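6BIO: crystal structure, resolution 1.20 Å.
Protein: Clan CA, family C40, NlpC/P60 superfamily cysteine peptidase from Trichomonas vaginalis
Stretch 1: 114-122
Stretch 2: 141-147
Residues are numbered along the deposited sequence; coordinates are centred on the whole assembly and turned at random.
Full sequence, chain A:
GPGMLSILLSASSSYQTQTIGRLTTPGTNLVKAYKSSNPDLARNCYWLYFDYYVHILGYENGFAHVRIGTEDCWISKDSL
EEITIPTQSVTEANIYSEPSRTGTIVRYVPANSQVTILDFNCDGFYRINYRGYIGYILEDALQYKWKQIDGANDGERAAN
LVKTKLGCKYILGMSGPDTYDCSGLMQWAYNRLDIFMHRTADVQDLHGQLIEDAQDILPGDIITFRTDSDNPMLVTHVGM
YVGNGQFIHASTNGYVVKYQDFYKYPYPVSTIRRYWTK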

# COMPACT_ATOMS: atom_id res chain seq x y z
N GLN A 114 22.31 15.84 0.40
CA GLN A 114 20.94 16.06 0.83
C GLN A 114 20.04 16.16 -0.40
O GLN A 114 20.29 16.95 -1.31
CB GLN A 114 20.84 17.37 1.60
CG GLN A 114 21.73 17.51 2.84
CD GLN A 114 21.38 16.54 3.91
OE1 GLN A 114 20.19 16.30 4.18
NE2 GLN A 114 22.40 15.93 4.51
N VAL A 115 18.96 15.39 -0.42
CA VAL A 115 18.00 15.35 -1.52
C VAL A 115 16.58 15.32 -0.95
O VAL A 115 16.36 15.06 0.24
CB VAL A 115 18.24 14.13 -2.45
CG1 VAL A 115 19.72 14.06 -2.93
CG2 VAL A 115 17.82 12.81 -1.76
N THR A 116 15.61 15.57 -1.82
CA THR A 116 14.22 15.50 -1.41
C THR A 116 13.49 14.48 -2.28
O THR A 116 13.48 14.62 -3.51
CB THR A 116 13.56 16.87 -1.55
OG1 THR A 116 14.26 17.84 -0.76
CG2 THR A 116 12.10 16.82 -1.12
N ILE A 117 12.85 13.50 -1.64
CA ILE A 117 12.03 12.53 -2.36
C ILE A 117 10.70 13.16 -2.74
O ILE A 117 9.96 13.67 -1.89
CB ILE A 117 11.82 11.26 -1.51
CG1 ILE A 117 13.14 10.49 -1.34
CG2 ILE A 117 10.67 10.39 -2.08
CD1 ILE A 117 13.12 9.42 -0.28
N LEU A 118 10.35 13.01 -4.03
CA LEU A 118 9.11 13.48 -4.62
C LEU A 118 8.17 12.35 -4.99
O LEU A 118 6.95 12.60 -5.08
CB LEU A 118 9.39 14.30 -5.90
CG LEU A 118 10.35 15.49 -5.69
CD1 LEU A 118 10.55 16.20 -7.03
CD2 LEU A 118 9.88 16.45 -4.69
N ASP A 119 8.69 11.15 -5.24
CA ASP A 119 7.86 9.98 -5.56
C ASP A 119 8.69 8.77 -5.18
O ASP A 119 9.92 8.84 -5.07
CB ASP A 119 7.45 9.95 -7.05
CG ASP A 119 6.40 8.93 -7.34
OD1 ASP A 119 5.67 8.46 -6.43
OD2 ASP A 119 6.23 8.60 -8.54
N PHE A 120 7.99 7.66 -4.92
CA PHE A 120 8.60 6.45 -4.41
C PHE A 120 8.12 5.24 -5.19
O PHE A 120 7.09 5.27 -5.84
CB PHE A 120 8.32 6.26 -2.92
CG PHE A 120 6.86 5.96 -2.65
CD1 PHE A 120 5.91 6.97 -2.70
CD2 PHE A 120 6.42 4.68 -2.39
CE1 PHE A 120 4.59 6.72 -2.53
CE2 PHE A 120 5.06 4.40 -2.22
CZ PHE A 120 4.16 5.42 -2.28
N ASN A 121 8.84 4.14 -5.08
CA ASN A 121 8.46 2.87 -5.69
C ASN A 121 8.33 3.00 -7.18
O ASN A 121 7.49 2.37 -7.81
CB ASN A 121 7.20 2.28 -5.06
CG ASN A 121 6.97 0.82 -5.40
OD1 ASN A 121 7.90 0.08 -5.66
ND2 ASN A 121 5.72 0.40 -5.33
N CYS A 122 9.24 3.80 -7.77
CA CYS A 122 9.21 4.05 -9.22
C CYS A 122 10.05 3.01 -9.95
O CYS A 122 11.12 3.29 -10.47
CB CYS A 122 9.72 5.45 -9.53
SG CYS A 122 9.18 6.76 -8.41
N ALA A 141 20.45 3.86 -3.46
CA ALA A 141 21.40 4.93 -3.24
C ALA A 141 20.95 5.89 -2.15
O ALA A 141 21.76 6.74 -1.76
CB ALA A 141 21.65 5.70 -4.53
N LEU A 142 19.70 5.79 -1.68
CA LEU A 142 19.19 6.70 -0.66
C LEU A 142 19.07 6.01 0.68
O LEU A 142 18.79 4.81 0.75
CB LEU A 142 17.81 7.25 -1.03
CG LEU A 142 17.77 8.06 -2.33
CD1 LEU A 142 16.43 8.77 -2.45
CD2 LEU A 142 18.92 9.09 -2.43
N GLN A 143 19.21 6.80 1.75
CA GLN A 143 19.10 6.28 3.12
C GLN A 143 17.67 5.88 3.44
O GLN A 143 17.44 4.79 4.00
CB GLN A 143 19.61 7.34 4.12
CG GLN A 143 19.40 7.01 5.58
CD GLN A 143 20.14 5.79 6.02
OE1 GLN A 143 21.27 5.53 5.59
NE2 GLN A 143 19.50 5.01 6.89
N TYR A 144 16.69 6.73 3.06
CA TYR A 144 15.28 6.50 3.37
C TYR A 144 14.78 5.27 2.66
O TYR A 144 15.06 5.06 1.48
CB TYR A 144 14.47 7.72 2.92
CG TYR A 144 12.97 7.66 3.22
CD1 TYR A 144 12.07 7.06 2.33
CD2 TYR A 144 12.46 8.20 4.40
CE1 TYR A 144 10.71 7.01 2.61
CE2 TYR A 144 11.14 8.12 4.71
CZ TYR A 144 10.25 7.53 3.81
OH TYR A 144 8.91 7.44 4.04
N LYS A 145 13.96 4.49 3.35
CA LYS A 145 13.30 3.30 2.80
C LYS A 145 11.79 3.45 2.99
O LYS A 145 11.32 3.69 4.11
CB LYS A 145 13.80 2.04 3.52
CG LYS A 145 15.26 1.81 3.45
CD LYS A 145 15.64 1.23 2.13
CE LYS A 145 17.15 1.00 2.08
NZ LYS A 145 17.85 2.28 1.86
N TRP A 146 11.04 3.34 1.90
CA TRP A 146 9.59 3.52 2.00
C TRP A 146 8.89 2.30 2.56
O TRP A 146 7.78 2.40 3.06
CB TRP A 146 9.02 3.93 0.63
CG TRP A 146 9.04 2.88 -0.40
CD1 TRP A 146 10.04 2.54 -1.29
CD2 TRP A 146 7.97 1.96 -0.64
NE1 TRP A 146 9.65 1.47 -2.05
CE2 TRP A 146 8.38 1.11 -1.68
CE3 TRP A 146 6.68 1.81 -0.11
CZ2 TRP A 146 7.54 0.11 -2.18
CZ3 TRP A 146 5.87 0.83 -0.62
CH2 TRP A 146 6.30 0.00 -1.62
N LYS A 147 9.54 1.14 2.50
CA LYS A 147 9.05 -0.07 3.14
C LYS A 147 10.24 -0.79 3.77
O LYS A 147 11.41 -0.47 3.50
CB LYS A 147 8.28 -0.99 2.18
CG LYS A 147 9.12 -1.60 1.07
CD LYS A 147 8.29 -2.57 0.25
CE LYS A 147 9.07 -3.12 -0.93
NZ LYS A 147 8.20 -3.90 -1.82
O HOH W 1 8.76 -2.41 -4.44

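The two stretches meet through side chains. No direct hydrogen bond joins them, and their backbones stay well apart, with CA of Val-115 8.8 Å from CA of Leu-142. Mostly apolar groups fill the gap.

From Val-115 to Ile-117, strand alternation sorts the residues. Val-115 and Ile-117 point toward stretch 2, while Thr-116 between them points away and stays partly exposed. Further on, the neighbours Phe-120 and Asn-121 both point toward stretch 2 and meet Trp-146. Stretch 2 has no regular helix or strand, yet Leu-142, Tyr-144 and Trp-146 all point toward stretch 1.

At one end the branched tip of Leu-142 fits between two strand side chains. Its CD2 lies 3.9 Å from CG2 of Val-115. Its CD1 reaches both neighbours, 3.9 Å from CG1 of Ile-117 and 4.3 Å from CG2 of Val-115. All three residues are buried, and their lack of polar side-chain atoms suits the place. Ile-117 extends further, with chi1 m and chi2 t. This carries its CD1 to 3.7 Å from CD1 of Tyr-144, so the isoleucine bridges the leucine and the tyrosine ring. Tyr-144 offers ring carbon here while staying partly exposed.

At the other end Trp-146 is the broad surface, with the largest area covered in the contact. CD2 of Phe-120 lies over one face of its ring system, 3.6 Å from CD2 of Trp-146. The phenylalanine ring, apolar and buried, meets the six-membered ring obliquely, with planes at 53° and centroids 5.2 Å apart. Backbone N of Asn-121 lies over the same face. Its amide sits at the CZ2 margin, CG 3.3 Å from CZ2 of Trp-146, and its ND2 is hydrogen-bonded elsewhere in the structure.

One water adds a polar link. It donates to OD1 of Asn-121 at 2.9 Å and accepts from NZ of Lys-147 at 3.1 Å.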